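Local structure of enoyl-CoA hydratase, EchA12_1 (Mycobacterium marinum M, 3QRE) at residues F62-P73 / R121-K131; L146-R155 / F176-L185. The protein probably hydrates the double bond of enoyl-CoA thioesters in fatty acid metabolism, as a crotonase-like member of the enoyl-CoA hydratase/isomerase family. All blocks are in the same frame, centred on the assembly; numbering follows the deposited sequence.

Contact 1. Residues F62-P73 / R121-K131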
loop_
_atom_site.group_PDB
_atom_site.type_symbol
_atom_site.label_atom_id
_atom_site.label_comp_id
_atom_site.label_asym_id
_atom_site.label_seq_id
_atom_site.Cartn_x
_atom_site.Cartn_y
_atom_site.Cartn_z
ATOM N N PHE A 62 18.504 6.490 24.272
ATOM C CA PHE A 62 17.778 5.578 23.400
ATOM C C PHE A 62 18.614 4.362 22.952
ATOM O O PHE A 62 18.168 3.224 23.085
ATOM C CB PHE A 62 17.251 6.342 22.174
ATOM C CG PHE A 62 16.401 5.500 21.242
ATOM C CD1 PHE A 62 15.217 4.901 21.692
ATOM C CD2 PHE A 62 16.773 5.310 19.924
ATOM C CE1 PHE A 62 14.418 4.120 20.829
ATOM C CE2 PHE A 62 15.979 4.517 19.058
ATOM C CZ PHE A 62 14.797 3.936 19.517
ATOM N N TYR A 63 19.819 4.611 22.434
ATOM C CA TYR A 63 20.713 3.534 21.997
ATOM C C TYR A 63 21.050 2.599 23.131
ATOM O O TYR A 63 20.976 1.368 22.965
ATOM C CB TYR A 63 21.995 4.069 21.383
ATOM C CG TYR A 63 21.749 4.924 20.167
ATOM C CD1 TYR A 63 20.628 4.693 19.340
ATOM C CD2 TYR A 63 22.632 5.944 19.824
ATOM C CE1 TYR A 63 20.388 5.455 18.213
ATOM C CE2 TYR A 63 22.398 6.734 18.708
ATOM C CZ TYR A 63 21.266 6.478 17.893
ATOM O OH TYR A 63 21.021 7.257 16.776
ATOM N N ALA A 64 21.368 3.179 24.286
ATOM C CA ALA A 64 21.802 2.397 25.434
ATOM C C ALA A 64 20.632 1.574 25.945
ATOM O O ALA A 64 20.799 0.413 26.288
ATOM C CB ALA A 64 22.392 3.317 26.548
ATOM N N ALA A 65 19.447 2.182 25.971
ATOM C CA ALA A 65 18.234 1.504 26.420
ATOM C C ALA A 65 17.869 0.348 25.491
ATOM O O ALA A 65 17.682 -0.769 25.963
ATOM C CB ALA A 65 17.078 2.494 26.564
ATOM N N ILE A 66 17.805 0.606 24.183
ATOM C CA ILE A 66 17.616 -0.458 23.165
ATOM C C ILE A 66 18.644 -1.591 23.270
ATOM O O ILE A 66 18.272 -2.766 23.282
ATOM C CB ILE A 66 17.642 0.089 21.705
ATOM C CG1 ILE A 66 16.412 0.950 21.398
ATOM C CG2 ILE A 66 17.783 -1.048 20.689
ATOM C CD1 ILE A 66 15.071 0.230 21.412
ATOM N N ASP A 67 19.929 -1.242 23.341
ATOM C CA ASP A 67 20.991 -2.243 23.513
ATOM C C ASP A 67 20.734 -3.121 24.720
ATOM O O ASP A 67 20.878 -4.343 24.644
ATOM C CB ASP A 67 22.380 -1.600 23.596
ATOM C CG ASP A 67 22.850 -1.045 22.243
ATOM O OD1 ASP A 67 22.094 -1.193 21.243
ATOM O OD2 ASP A 67 23.966 -0.468 22.179
ATOM N N ARG A 68 20.314 -2.506 25.816
ATOM C CA ARG A 68 20.050 -3.248 27.050
ATOM C C ARG A 68 18.876 -4.235 26.924
ATOM O O ARG A 68 18.998 -5.404 27.300
ATOM C CB ARG A 68 19.867 -2.276 28.223
ATOM C CG ARG A 68 19.527 -2.942 29.536
ATOM C CD ARG A 68 19.300 -1.885 30.605
ATOM N NE ARG A 68 18.791 -2.454 31.855
ATOM C CZ ARG A 68 18.441 -1.724 32.917
ATOM N NH1 ARG A 68 18.532 -0.393 32.873
ATOM N NH2 ARG A 68 17.994 -2.319 34.016
ATOM N N ALA A 69 17.747 -3.770 26.394
ATOM C CA ALA A 69 16.619 -4.663 26.072
ATOM C C ALA A 69 17.035 -5.798 25.128
ATOM O O ALA A 69 16.696 -6.959 25.354
ATOM C CB ALA A 69 15.497 -3.869 25.469
ATOM N N GLU A 70 17.757 -5.440 24.062
ATOM C CA GLU A 70 18.229 -6.380 23.052
ATOM C C GLU A 70 19.143 -7.454 23.647
ATOM O O GLU A 70 19.006 -8.633 23.301
ATOM C CB GLU A 70 18.885 -5.625 21.878
ATOM C CG GLU A 70 19.268 -6.456 20.666
ATOM C CD GLU A 70 18.079 -6.954 19.803
ATOM O OE1 GLU A 70 16.893 -6.790 20.188
ATOM O OE2 GLU A 70 18.366 -7.524 18.716
ATOM N N ALA A 71 20.011 -7.070 24.587
ATOM C CA ALA A 71 20.962 -8.011 25.212
ATOM C C ALA A 71 20.388 -8.875 26.340
ATOM O O ALA A 71 20.964 -9.914 26.673
ATOM C CB ALA A 71 22.223 -7.272 25.703
ATOM N N ASP A 72 19.262 -8.459 26.918
ATOM C CA ASP A 72 18.667 -9.156 28.056
ATOM C C ASP A 72 17.724 -10.261 27.581
ATOM O O ASP A 72 16.643 -9.950 27.079
ATOM C CB ASP A 72 17.900 -8.160 28.929
ATOM C CG ASP A 72 17.393 -8.767 30.238
ATOM O OD1 ASP A 72 17.377 -10.013 30.405
ATOM O OD2 ASP A 72 16.983 -7.973 31.118
ATOM N N PRO A 73 18.103 -11.552 27.777
ATOM C CA PRO A 73 17.253 -12.659 27.323
ATOM C C PRO A 73 15.917 -12.767 28.074
ATOM O O PRO A 73 15.005 -13.466 27.617
ATOM C CB PRO A 73 18.130 -13.908 27.518
ATOM C CG PRO A 73 19.180 -13.529 28.494
ATOM C CD PRO A 73 19.327 -12.027 28.462
ATOM N N ARG A 121 24.516 5.609 14.626
ATOM C CA ARG A 121 23.671 4.519 14.104
ATOM C C ARG A 121 22.744 4.958 12.988
ATOM O O ARG A 121 22.175 6.051 13.053
ATOM C CB ARG A 121 22.824 3.928 15.219
ATOM C CG ARG A 121 23.611 3.022 16.119
ATOM C CD ARG A 121 22.726 2.390 17.158
ATOM N NE ARG A 121 23.564 2.174 18.321
ATOM C CZ ARG A 121 23.310 1.353 19.325
ATOM N NH1 ARG A 121 24.185 1.279 20.313
ATOM N NH2 ARG A 121 22.204 0.627 19.353
ATOM N N PRO A 122 22.560 4.094 11.971
ATOM C CA PRO A 122 21.603 4.429 10.886
ATOM C C PRO A 122 20.142 4.632 11.361
ATOM O O PRO A 122 19.720 4.071 12.362
ATOM C CB PRO A 122 21.750 3.261 9.887
ATOM C CG PRO A 122 22.337 2.121 10.665
ATOM C CD PRO A 122 23.160 2.745 11.809
ATOM N N PRO A 123 19.380 5.469 10.653
ATOM C CA PRO A 123 17.983 5.782 11.006
ATOM C C PRO A 123 17.086 4.550 11.300
ATOM O O PRO A 123 16.191 4.612 12.180
ATOM C CB PRO A 123 17.472 6.496 9.748
ATOM C CG PRO A 123 18.744 7.150 9.135
ATOM C CD PRO A 123 19.839 6.175 9.428
ATOM N N HIS A 124 17.356 3.447 10.589
ATOM C CA HIS A 124 16.486 2.274 10.589
ATOM C C HIS A 124 17.032 1.091 11.403
ATOM O O HIS A 124 16.632 -0.053 11.193
ATOM C CB HIS A 124 16.260 1.817 9.147
ATOM C CG HIS A 124 17.489 1.291 8.497
ATOM N ND1 HIS A 124 18.714 1.912 8.628
ATOM C CD2 HIS A 124 17.693 0.216 7.699
ATOM C CE1 HIS A 124 19.621 1.248 7.934
ATOM N NE2 HIS A 124 19.032 0.210 7.366
ATOM N N PHE A 125 17.937 1.362 12.332
ATOM C CA PHE A 125 18.580 0.268 13.053
ATOM C C PHE A 125 17.579 -0.558 13.894
ATOM O O PHE A 125 17.763 -1.754 14.093
ATOM C CB PHE A 125 19.754 0.794 13.903
ATOM C CG PHE A 125 19.398 1.045 15.321
ATOM C CD1 PHE A 125 19.717 0.096 16.309
ATOM C CD2 PHE A 125 18.747 2.206 15.680
ATOM C CE1 PHE A 125 19.365 0.314 17.646
ATOM C CE2 PHE A 125 18.408 2.441 17.002
ATOM C CZ PHE A 125 18.704 1.479 17.995
ATOM N N VAL A 126 16.508 0.078 14.357
ATOM C CA VAL A 126 15.406 -0.638 15.030
ATOM C C VAL A 126 14.806 -1.780 14.195
ATOM O O VAL A 126 14.402 -2.834 14.750
ATOM C CB VAL A 126 14.346 0.349 15.559
ATOM C CG1 VAL A 126 13.043 -0.318 15.808
ATOM C CG2 VAL A 126 14.843 0.994 16.856
ATOM N N THR A 127 14.786 -1.600 12.873
ATOM C CA THR A 127 14.298 -2.641 11.982
ATOM C C THR A 127 15.216 -3.850 11.931
ATOM O O THR A 127 14.819 -4.889 11.437
ATOM C CB THR A 127 14.060 -2.154 10.522
ATOM O OG1 THR A 127 15.311 -2.052 9.829
ATOM C CG2 THR A 127 13.298 -0.817 10.460
ATOM N N MET A 128 16.440 -3.735 12.429
ATOM C CA MET A 128 17.393 -4.857 12.330
ATOM C C MET A 128 17.580 -5.574 13.667
ATOM O O MET A 128 18.445 -6.438 13.798
ATOM C CB MET A 128 18.736 -4.357 11.777
ATOM C CG MET A 128 18.587 -3.781 10.368
ATOM S SD MET A 128 20.103 -3.209 9.564
ATOM C CE MET A 128 20.607 -1.783 10.525
ATOM N N LEU A 129 16.780 -5.190 14.664
ATOM C CA LEU A 129 16.817 -5.841 15.956
ATOM C C LEU A 129 16.182 -7.221 15.832
ATOM O O LEU A 129 15.325 -7.454 14.973
ATOM C CB LEU A 129 16.054 -5.028 17.024
ATOM C CG LEU A 129 16.543 -3.620 17.406
ATOM C CD1 LEU A 129 15.643 -2.998 18.446
ATOM C CD2 LEU A 129 18.037 -3.618 17.861
ATOM N N ARG A 130 16.615 -8.125 16.704
ATOM C CA ARG A 130 15.956 -9.399 16.899
ATOM C C ARG A 130 14.565 -9.266 17.541
ATOM O O ARG A 130 13.756 -10.189 17.461
ATOM C CB ARG A 130 16.846 -10.291 17.778
ATOM C CG ARG A 130 18.057 -10.916 17.046
ATOM C CD ARG A 130 18.911 -11.815 17.998
ATOM N NE ARG A 130 19.684 -11.012 18.950
ATOM C CZ ARG A 130 19.329 -10.778 20.223
ATOM N NH1 ARG A 130 18.204 -11.299 20.735
ATOM N NH2 ARG A 130 20.112 -10.030 21.002
ATOM N N LYS A 131 14.286 -8.139 18.184
ATOM C CA LYS A 131 13.050 -8.003 18.978
ATOM C C LYS A 131 12.144 -6.895 18.454
ATOM O O LYS A 131 12.632 -5.877 17.998
ATOM C CB LYS A 131 13.396 -7.728 20.468
ATOM C CG LYS A 131 14.265 -8.817 21.068
ATOM C CD LYS A 131 14.743 -8.545 22.495
ATOM C CE LYS A 131 15.550 -9.795 22.937
ATOM N NZ LYS A 131 15.967 -9.814 24.386
HETATM O O HOH W 1 18.027 -11.517 23.958
#
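The guanidinium of Arg-121 lies almost parallel to the Tyr-63 ring, their planes 8° apart. CB of Tyr-63 sits over the centre of one guanidinium face, while CD of Arg-121 rests over a face of the Tyr-63 ring, 4.0 Å from its centroid, as a CH-pi contact. The same CD covers the centre of one Phe-125 face, and Tyr-63 turns its edge to the Phe-125 ring in an offset edge-to-face pair, planes at 84°. At its edge the guanidinium forms an end-on salt bridge with Asp-67, Arg-121 NH1 to Asp-67 OD2 and Arg-121 NH2 to Asp-67 OD1 at 2.6 Å each, nearly straight, on the syn sides but tilted out of the carboxylate plane. CG2 of Ile-66 touches CE1 of Phe-125 and CD1 of Leu-129. OE2 of Glu-70 takes the backbone N of Arg-130 (2.7 Å) on its syn lone pair. Arg-130, bent at chi3 (-73°), brings NH2 above the carbonyl plane of Glu-70 to hydrogen-bond its O (2.9 Å). Extended Lys-131 carries NZ to O of Ala-69 (3.1 Å) and to Ile-75 O. Both thus meet the carbonyl-rich C-terminal end of helix 56-71, which packs on strand 77-82 of the crotonase-fold sheet.

Contact 2. Residues L146-R155 / F176-L185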
loop_
_atom_site.group_PDB
_atom_site.type_symbol
_atom_site.label_atom_id
_atom_site.label_comp_id
_atom_site.label_asym_id
_atom_site.label_seq_id
_atom_site.Cartn_x
_atom_site.Cartn_y
_atom_site.Cartn_z
ATOM N N LEU A 146 8.798 11.341 13.782
ATOM C CA LEU A 146 8.001 10.535 12.858
ATOM C C LEU A 146 8.867 9.410 12.251
ATOM O O LEU A 146 8.455 8.255 12.181
ATOM C CB LEU A 146 7.395 11.417 11.759
ATOM C CG LEU A 146 6.600 10.652 10.702
ATOM C CD1 LEU A 146 5.349 9.989 11.311
ATOM C CD2 LEU A 146 6.213 11.592 9.543
ATOM N N THR A 147 10.077 9.753 11.828
ATOM C CA THR A 147 10.988 8.734 11.319
ATOM C C THR A 147 11.205 7.596 12.322
ATOM O O THR A 147 11.036 6.421 11.960
ATOM C CB THR A 147 12.304 9.347 10.840
ATOM O OG1 THR A 147 11.991 10.371 9.901
ATOM C CG2 THR A 147 13.175 8.303 10.147
ATOM N N GLN A 148 11.536 7.927 13.571
ATOM C CA GLN A 148 11.730 6.894 14.581
ATOM C C GLN A 148 10.485 6.031 14.844
ATOM O O GLN A 148 10.623 4.822 15.023
ATOM C CB GLN A 148 12.228 7.461 15.914
ATOM C CG GLN A 148 13.744 7.348 16.100
ATOM C CD GLN A 148 14.319 5.907 16.081
ATOM O OE1 GLN A 148 13.614 4.875 15.987
ATOM N NE2 GLN A 148 15.629 5.853 16.156
ATOM N N ALA A 149 9.306 6.661 14.896
ATOM C CA ALA A 149 8.038 5.947 15.091
ATOM C C ALA A 149 7.841 4.960 13.970
ATOM O O ALA A 149 7.536 3.802 14.226
ATOM C CB ALA A 149 6.843 6.920 15.173
ATOM N N LEU A 150 8.081 5.410 12.729
ATOM C CA LEU A 150 7.844 4.575 11.548
ATOM C C LEU A 150 8.837 3.444 11.402
ATOM O O LEU A 150 8.543 2.470 10.706
ATOM C CB LEU A 150 7.825 5.426 10.274
ATOM C CG LEU A 150 6.745 6.510 10.142
ATOM C CD1 LEU A 150 6.773 7.078 8.734
ATOM C CD2 LEU A 150 5.335 5.982 10.479
ATOM N N MET A 151 10.000 3.555 12.060
ATOM C CA MET A 151 10.997 2.456 12.064
ATOM C C MET A 151 10.576 1.313 13.002
ATOM O O MET A 151 11.066 0.162 12.889
ATOM C CB MET A 151 12.429 2.947 12.423
ATOM C CG MET A 151 13.032 3.882 11.400
ATOM S SD MET A 151 13.082 3.177 9.701
ATOM C CE MET A 151 13.706 4.671 8.869
ATOM N N CYS A 152 9.669 1.632 13.917
ATOM C CA CYS A 152 9.159 0.636 14.835
ATOM C C CYS A 152 8.295 -0.405 14.115
ATOM O O CYS A 152 7.793 -0.171 13.024
ATOM C CB CYS A 152 8.396 1.306 15.997
ATOM S SG CYS A 152 9.466 2.364 17.002
ATOM N N ASP A 153 8.140 -1.567 14.732
ATOM C CA ASP A 153 7.360 -2.648 14.125
ATOM C C ASP A 153 5.882 -2.297 14.060
ATOM O O ASP A 153 5.238 -2.490 13.031
ATOM C CB ASP A 153 7.588 -3.938 14.919
ATOM C CG ASP A 153 9.031 -4.379 14.859
ATOM O OD1 ASP A 153 9.393 -4.979 13.857
ATOM O OD2 ASP A 153 9.837 -4.111 15.765
ATOM N N VAL A 154 5.351 -1.790 15.176
ATOM C CA VAL A 154 3.913 -1.531 15.320
ATOM C C VAL A 154 3.706 -0.233 16.072
ATOM O O VAL A 154 4.447 0.064 17.029
ATOM C CB VAL A 154 3.184 -2.699 16.042
ATOM C CG1 VAL A 154 1.700 -2.449 16.102
ATOM C CG2 VAL A 154 3.447 -4.036 15.329
ATOM N N ARG A 155 2.717 0.544 15.620
ATOM C CA ARG A 155 2.388 1.836 16.221
ATOM C C ARG A 155 0.935 1.932 16.733
ATOM O O ARG A 155 -0.028 1.653 16.000
ATOM C CB ARG A 155 2.643 2.959 15.214
ATOM C CG ARG A 155 4.133 3.279 14.945
ATOM C CD ARG A 155 4.323 3.949 13.563
ATOM N NE ARG A 155 4.000 3.025 12.460
ATOM C CZ ARG A 155 4.753 1.987 12.110
ATOM N NH1 ARG A 155 5.905 1.737 12.729
ATOM N NH2 ARG A 155 4.368 1.200 11.134
ATOM N N PHE A 176 18.149 5.581 4.179
ATOM C CA PHE A 176 17.284 4.788 5.059
ATOM C C PHE A 176 16.495 5.663 6.054
ATOM O O PHE A 176 16.018 5.162 7.071
ATOM C CB PHE A 176 18.052 3.676 5.799
ATOM C CG PHE A 176 18.823 2.743 4.893
ATOM C CD1 PHE A 176 20.214 2.841 4.794
ATOM C CD2 PHE A 176 18.175 1.780 4.156
ATOM C CE1 PHE A 176 20.941 2.000 3.961
ATOM C CE2 PHE A 176 18.888 0.928 3.314
ATOM C CZ PHE A 176 20.278 1.043 3.216
ATOM N N GLY A 177 16.370 6.960 5.767
ATOM C CA GLY A 177 15.557 7.850 6.595
ATOM C C GLY A 177 14.086 7.896 6.168
ATOM O O GLY A 177 13.563 6.936 5.606
ATOM N N ILE A 178 13.423 9.023 6.423
ATOM C CA ILE A 178 11.997 9.191 6.125
ATOM C C ILE A 178 11.656 8.984 4.624
ATOM O O ILE A 178 10.576 8.484 4.282
ATOM C CB ILE A 178 11.520 10.599 6.548
ATOM C CG1 ILE A 178 9.994 10.677 6.580
ATOM C CG2 ILE A 178 12.111 11.695 5.583
ATOM C CD1 ILE A 178 9.355 9.816 7.660
ATOM N N SER A 179 12.558 9.348 3.721
ATOM C CA SER A 179 12.211 9.239 2.295
ATOM C C SER A 179 12.287 7.778 1.849
ATOM O O SER A 179 11.800 7.423 0.784
ATOM C CB SER A 179 13.110 10.113 1.448
ATOM O OG SER A 179 14.396 9.525 1.411
ATOM N N TRP A 180 12.881 6.945 2.698
ATOM C CA TRP A 180 12.909 5.498 2.526
ATOM C C TRP A 180 11.657 4.850 3.161
ATOM O O TRP A 180 10.856 4.220 2.454
ATOM C CB TRP A 180 14.191 4.945 3.159
ATOM C CG TRP A 180 14.357 3.466 3.070
ATOM C CD1 TRP A 180 14.717 2.748 1.950
ATOM C CD2 TRP A 180 14.223 2.499 4.138
ATOM N NE1 TRP A 180 14.801 1.407 2.261
ATOM C CE2 TRP A 180 14.511 1.226 3.589
ATOM C CE3 TRP A 180 13.884 2.585 5.493
ATOM C CZ2 TRP A 180 14.475 0.048 4.351
ATOM C CZ3 TRP A 180 13.849 1.404 6.255
ATOM C CH2 TRP A 180 14.155 0.162 5.678
ATOM N N ILE A 181 11.481 5.012 4.480
ATOM C CA ILE A 181 10.397 4.330 5.190
ATOM C C ILE A 181 8.984 4.801 4.801
ATOM O O ILE A 181 8.088 3.985 4.578
ATOM C CB ILE A 181 10.629 4.351 6.760
ATOM C CG1 ILE A 181 9.697 3.347 7.480
ATOM C CG2 ILE A 181 10.616 5.806 7.350
ATOM C CD1 ILE A 181 9.898 1.886 6.952
ATOM N N LEU A 182 8.771 6.110 4.691
ATOM C CA LEU A 182 7.429 6.639 4.412
ATOM C C LEU A 182 6.749 6.045 3.181
ATOM O O LEU A 182 5.628 5.517 3.314
ATOM C CB LEU A 182 7.415 8.172 4.356
ATOM C CG LEU A 182 6.037 8.859 4.376
ATOM C CD1 LEU A 182 5.100 8.234 5.452
ATOM C CD2 LEU A 182 6.184 10.396 4.554
ATOM N N PRO A 183 7.389 6.130 1.981
ATOM C CA PRO A 183 6.670 5.545 0.851
ATOM C C PRO A 183 6.523 4.011 0.936
ATOM O O PRO A 183 5.539 3.464 0.419
ATOM C CB PRO A 183 7.494 5.982 -0.385
ATOM C CG PRO A 183 8.842 6.289 0.129
ATOM C CD PRO A 183 8.674 6.730 1.568
ATOM N N ARG A 184 7.466 3.337 1.599
ATOM C CA ARG A 184 7.369 1.874 1.792
ATOM C C ARG A 184 6.194 1.449 2.648
ATOM O O ARG A 184 5.561 0.421 2.359
ATOM C CB ARG A 184 8.689 1.281 2.315
ATOM C CG ARG A 184 9.623 0.933 1.137
ATOM C CD ARG A 184 11.061 0.813 1.571
ATOM N NE ARG A 184 11.959 0.624 0.427
ATOM C CZ ARG A 184 12.324 1.594 -0.414
ATOM N NH1 ARG A 184 13.125 1.301 -1.420
ATOM N NH2 ARG A 184 11.886 2.860 -0.256
ATOM N N LEU A 185 5.889 2.248 3.674
ATOM C CA LEU A 185 4.733 1.993 4.550
ATOM C C LEU A 185 3.412 2.447 3.961
ATOM O O LEU A 185 2.345 1.929 4.358
ATOM C CB LEU A 185 4.907 2.630 5.944
ATOM C CG LEU A 185 5.978 2.028 6.867
ATOM C CD1 LEU A 185 5.896 2.610 8.290
ATOM C CD2 LEU A 185 5.843 0.502 6.899
#
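Leu-150 keeps CG anti to its carbonyl carbon (chi1 -62°), which aims the side chain at helix 178-185, where it enters as a knob among Ile-178, Ile-181, Leu-182 and Leu-185. Its CD1 reaches CD1 of Ile-178 and CD1 of Leu-182, both at 3.9 Å, while CB lies against CG1 of Ile-181 and CD1 of Leu-185. Met-151 bends at chi2 (-56°), bringing its sulfur to the edge of Trp-180: SD is 4.0 Å from CZ3, close to the ring plane, a Met-aromatic contact. Beyond the sulfur, CE packs on CG2 of Ile-181 at 3.6 Å. The two helices cross at 52° with their axes 9.8 Å apart, joining the helix that leads into strand 154-158 of the crotonase-fold sheet to one that borders a second subunit, whose Trp-188 meets Trp-180. One turn before Leu-150, OG1 of Thr-147 lies 3.4 Å from CB of Ile-178, just after the N-cap Gly-177. At the other end, CD1 of Leu-185 covers one face of the Arg-155 guanidinium, 3.5 Å from NH2. NH1 of Arg-155 donates to O of Cys-152 (2.7 Å) and O of Ala-149, while NE hydrogen-bonds Leu-211 O outside the segment.

Contact 1 closes before contact 2 opens along the chain, and their centres lie 16 Å apart. The six-stranded sheet relates them: helix 56-71 packs on strand 77-82, which neighbours strand 133-137; residues 121-131 run straight into the latter, and next to it comes strand 154-158, which begins within 146-155. The two also touch directly. Phe-62 packs on Gln-148, Pro-123 on Met-151, and His-124 stacks on Phe-176 while meeting Trp-180 edge-to-face, so the loop of contact 1 lies against both segments of contact 2. Lys-245, bonded to Val-126 O, Lys-131 O and Asp-153, adds a polar tie. Contact 1 is internal to the chain, while contact 2 lies beside the subunit interface of the trimer.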